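Long-range contact in vanadium-dependent bromoperoxidase (Corallina officinalis, PDB 1QHB), which uses vanadate and hydrogen peroxide to brominate organic substrates, working as a twelve-subunit assembly in which each subunit also binds a calcium ion: residues Y236-I241 and N535-N540. Residues are numbered along the deposited sequence; the frame is centred on the assembly and turned at random.
Sequences YLSQFI and NKLADN
Asn540 reads the backbone of the loop 236-241 through both ends of its side-chain amide. Its OD1 accepts from Ser238 N at 2.9 Å, in the carbonyl plane and on a lone pair. Its ND2 donates to Tyr236 O at 3.1 Å, nearly straight at 165°. The two bonds span Leu237 and fix the amide's rotation. A water accepts a second bond from ND2 and bonds weakly to Tyr236 OH, whose firmer partner is Phe224 O. Ser238 OG accepts from Phe240 N in an ST turn and bonds to Glu533 O. An alanine in place of Asn540 would probably leave Ser238 N and Tyr236 O without these partners and the loop less firmly held.

The Asn540 amide also runs alongside the Tyr236 ring, with the planes only 7° apart and its ND2 3.6 Å from Tyr236 CE1. Lys536 adds its aliphatic chain, with CD 3.4 Å from Tyr236 O. A bend at chi3 (-69°) helps carry its NZ to a salt bridge with Glu533.

The apolar contacts centre on Leu537. Its CD1 meets Ile241 CB at 4.0 Å, and its CD2 meets Phe240 CB. Ser238 OG lies against Leu537 CB.

Arg545, which probably binds vanadate, lies about 10 Å from Asn540 between side chains. The loop, which precedes strand 251-253, packs on helix 530-548. Helix 337-349 touches Phe240 and Leu537, while Tyr236 reaches along helix 530-548 to Ile543 and Met547.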
ATOM      1  N   TYR A 236      36.372  -3.410  48.660  1.00 10.88           N
ATOM      2  CA  TYR A 236      36.212  -4.323  47.552  1.00 10.66           C
ATOM      3  C   TYR A 236      34.727  -4.557  47.291  1.00 14.89           C
ATOM      4  O   TYR A 236      34.293  -4.593  46.150  1.00 12.24           O
ATOM      5  CB  TYR A 236      36.908  -5.651  47.933  1.00  7.35           C
ATOM      6  CG  TYR A 236      36.907  -6.559  46.723  1.00 10.72           C
ATOM      7  CD1 TYR A 236      35.756  -7.241  46.376  1.00 10.90           C
ATOM      8  CD2 TYR A 236      38.018  -6.706  45.921  1.00 10.53           C
ATOM      9  CE1 TYR A 236      35.693  -8.038  45.255  1.00 10.90           C
ATOM     10  CE2 TYR A 236      37.967  -7.539  44.796  1.00  9.35           C
ATOM     11  CZ  TYR A 236      36.810  -8.166  44.462  1.00 12.94           C
ATOM     12  OH  TYR A 236      36.703  -8.962  43.347  1.00 15.51           O
ATOM     13  N   LEU A 237      33.984  -4.891  48.360  1.00 13.44           N
ATOM     14  CA  LEU A 237      32.584  -5.238  48.262  1.00 11.83           C
ATOM     15  C   LEU A 237      31.662  -4.023  48.289  1.00 13.18           C
ATOM     16  O   LEU A 237      31.782  -3.040  49.026  1.00  9.76           O
ATOM     17  CB  LEU A 237      32.144  -6.193  49.367  1.00 11.27           C
ATOM     18  CG  LEU A 237      32.819  -7.573  49.348  1.00 18.64           C
ATOM     19  CD1 LEU A 237      32.574  -8.281  50.667  1.00 12.75           C
ATOM     20  CD2 LEU A 237      32.327  -8.457  48.214  1.00 11.64           C
ATOM     21  N   SER A 238      30.697  -4.112  47.364  1.00  8.71           N
ATOM     22  CA  SER A 238      29.724  -3.053  47.219  1.00  9.76           C
ATOM     23  C   SER A 238      29.007  -2.980  48.535  1.00 11.26           C
ATOM     24  O   SER A 238      28.638  -4.043  49.096  1.00 13.05           O
ATOM     25  CB  SER A 238      28.738  -3.456  46.086  1.00 10.13           C
ATOM     26  OG  SER A 238      27.628  -2.540  46.100  1.00  8.39           O
ATOM     27  N   GLN A 239      28.589  -1.788  48.973  1.00 11.43           N
ATOM     28  CA  GLN A 239      27.795  -1.697  50.189  1.00  9.62           C
ATOM     29  C   GLN A 239      26.525  -2.520  50.052  1.00 12.93           C
ATOM     30  O   GLN A 239      25.956  -3.047  51.014  1.00 14.83           O
ATOM     31  CB  GLN A 239      27.357  -0.224  50.450  1.00  9.71           C
ATOM     32  CG  GLN A 239      28.548   0.718  50.684  1.00 10.17           C
ATOM     33  CD  GLN A 239      29.313   0.274  51.940  1.00 15.20           C
ATOM     34  OE1 GLN A 239      28.772   0.308  53.054  1.00 12.55           O
ATOM     35  NE2 GLN A 239      30.528  -0.180  51.669  1.00  7.70           N
ATOM     36  N   PHE A 240      25.975  -2.631  48.853  1.00 13.18           N
ATOM     37  CA  PHE A 240      24.687  -3.260  48.610  1.00 10.16           C
ATOM     38  C   PHE A 240      24.639  -4.768  48.772  1.00 10.33           C
ATOM     39  O   PHE A 240      23.504  -5.324  48.772  1.00 11.05           O
ATOM     40  CB  PHE A 240      24.197  -2.870  47.186  1.00 12.11           C
ATOM     41  CG  PHE A 240      23.946  -1.382  47.049  1.00 13.56           C
ATOM     42  CD1 PHE A 240      23.141  -0.687  47.919  1.00 13.28           C
ATOM     43  CD2 PHE A 240      24.538  -0.678  46.029  1.00  8.83           C
ATOM     44  CE1 PHE A 240      22.906   0.668  47.748  1.00 21.60           C
ATOM     45  CE2 PHE A 240      24.339   0.684  45.871  1.00 10.99           C
ATOM     46  CZ  PHE A 240      23.530   1.359  46.724  1.00 15.62           C
ATOM     47  N   ILE A 241      25.784  -5.421  48.890  1.00  7.58           N
ATOM     48  CA  ILE A 241      25.809  -6.863  49.127  1.00  9.90           C
ATOM     49  C   ILE A 241      26.167  -7.206  50.567  1.00 13.25           C
ATOM     50  O   ILE A 241      26.178  -8.400  50.905  1.00 13.27           O
ATOM     51  CB  ILE A 241      26.709  -7.560  48.092  1.00 11.83           C
ATOM     52  CG1 ILE A 241      26.240  -9.001  47.779  1.00  6.74           C
ATOM     53  CG2 ILE A 241      28.187  -7.474  48.352  1.00  8.46           C
ATOM     54  CD1 ILE A 241      27.005  -9.623  46.679  1.00  7.86           C
ATOM     55  N   ASN A 535      27.782  -0.017  40.049  1.00 10.13           N
ATOM     56  CA  ASN A 535      28.783  -0.528  39.132  1.00 11.02           C
ATOM     57  C   ASN A 535      29.652  -1.530  39.878  1.00 11.40           C
ATOM     58  O   ASN A 535      29.983  -2.614  39.393  1.00 14.52           O
ATOM     59  CB  ASN A 535      29.689   0.559  38.518  1.00  8.09           C
ATOM     60  CG  ASN A 535      29.026   1.454  37.502  1.00 15.20           C
ATOM     61  OD1 ASN A 535      27.913   1.237  36.992  1.00 12.30           O
ATOM     62  ND2 ASN A 535      29.696   2.557  37.150  1.00 12.28           N
ATOM     63  N   LYS A 536      30.066  -1.216  41.105  1.00 13.38           N
ATOM     64  CA  LYS A 536      30.879  -2.161  41.911  1.00 11.38           C
ATOM     65  C   LYS A 536      30.182  -3.507  42.113  1.00  8.93           C
ATOM     66  O   LYS A 536      30.796  -4.576  42.070  1.00 11.61           O
ATOM     67  CB  LYS A 536      31.175  -1.506  43.271  1.00  9.08           C
ATOM     68  CG  LYS A 536      32.146  -2.388  44.082  1.00 12.74           C
ATOM     69  CD  LYS A 536      32.539  -1.795  45.416  1.00 10.67           C
ATOM     70  CE  LYS A 536      33.420  -0.552  45.258  1.00  7.68           C
ATOM     71  NZ  LYS A 536      33.538   0.260  46.501  1.00  7.22           N
ATOM     72  N   LEU A 537      28.888  -3.460  42.434  1.00  9.76           N
ATOM     73  CA  LEU A 537      28.062  -4.629  42.650  1.00  9.04           C
ATOM     74  C   LEU A 537      27.981  -5.505  41.388  1.00 12.30           C
ATOM     75  O   LEU A 537      28.159  -6.744  41.428  1.00 11.64           O
ATOM     76  CB  LEU A 537      26.647  -4.178  43.038  1.00  9.89           C
ATOM     77  CG  LEU A 537      25.589  -5.273  43.293  1.00 11.22           C
ATOM     78  CD1 LEU A 537      25.987  -6.114  44.484  1.00  8.29           C
ATOM     79  CD2 LEU A 537      24.219  -4.654  43.544  1.00  9.29           C
ATOM     80  N   ALA A 538      27.787  -4.870  40.237  1.00  7.89           N
ATOM     81  CA  ALA A 538      27.853  -5.599  38.964  1.00  8.48           C
ATOM     82  C   ALA A 538      29.186  -6.284  38.814  1.00  9.56           C
ATOM     83  O   ALA A 538      29.267  -7.468  38.503  1.00 11.75           O
ATOM     84  CB  ALA A 538      27.630  -4.660  37.767  1.00  8.07           C
ATOM     85  N   ASP A 539      30.275  -5.517  39.108  1.00 10.02           N
ATOM     86  CA  ASP A 539      31.599  -6.140  39.042  1.00  9.46           C
ATOM     87  C   ASP A 539      31.750  -7.251  40.076  1.00 11.11           C
ATOM     88  O   ASP A 539      32.421  -8.233  39.759  1.00 13.37           O
ATOM     89  CB  ASP A 539      32.692  -5.086  39.170  1.00  9.34           C
ATOM     90  CG  ASP A 539      33.290  -4.578  37.887  1.00 13.89           C
ATOM     91  OD1 ASP A 539      33.258  -5.298  36.839  1.00 10.60           O
ATOM     92  OD2 ASP A 539      33.837  -3.440  37.875  1.00 15.25           O
ATOM     93  N   ASN A 540      31.238  -7.138  41.284  1.00  8.83           N
ATOM     94  CA  ASN A 540      31.379  -8.178  42.307  1.00  9.75           C
ATOM     95  C   ASN A 540      30.706  -9.483  41.898  1.00 10.96           C
ATOM     96  O   ASN A 540      31.191 -10.611  42.021  1.00  9.91           O
ATOM     97  CB  ASN A 540      30.696  -7.693  43.583  1.00  9.10           C
ATOM     98  CG  ASN A 540      31.380  -6.635  44.424  1.00 11.44           C
ATOM     99  OD1 ASN A 540      30.707  -6.109  45.307  1.00 10.49           O
ATOM    100  ND2 ASN A 540      32.650  -6.306  44.232  1.00  7.72           N
TER
HETATM  101  O   HOH W   1      34.694  -7.338  42.114  1.00 20.48           O
HETATM  102  O   HOH W   2      31.951  -0.594  49.359  1.00  9.37           O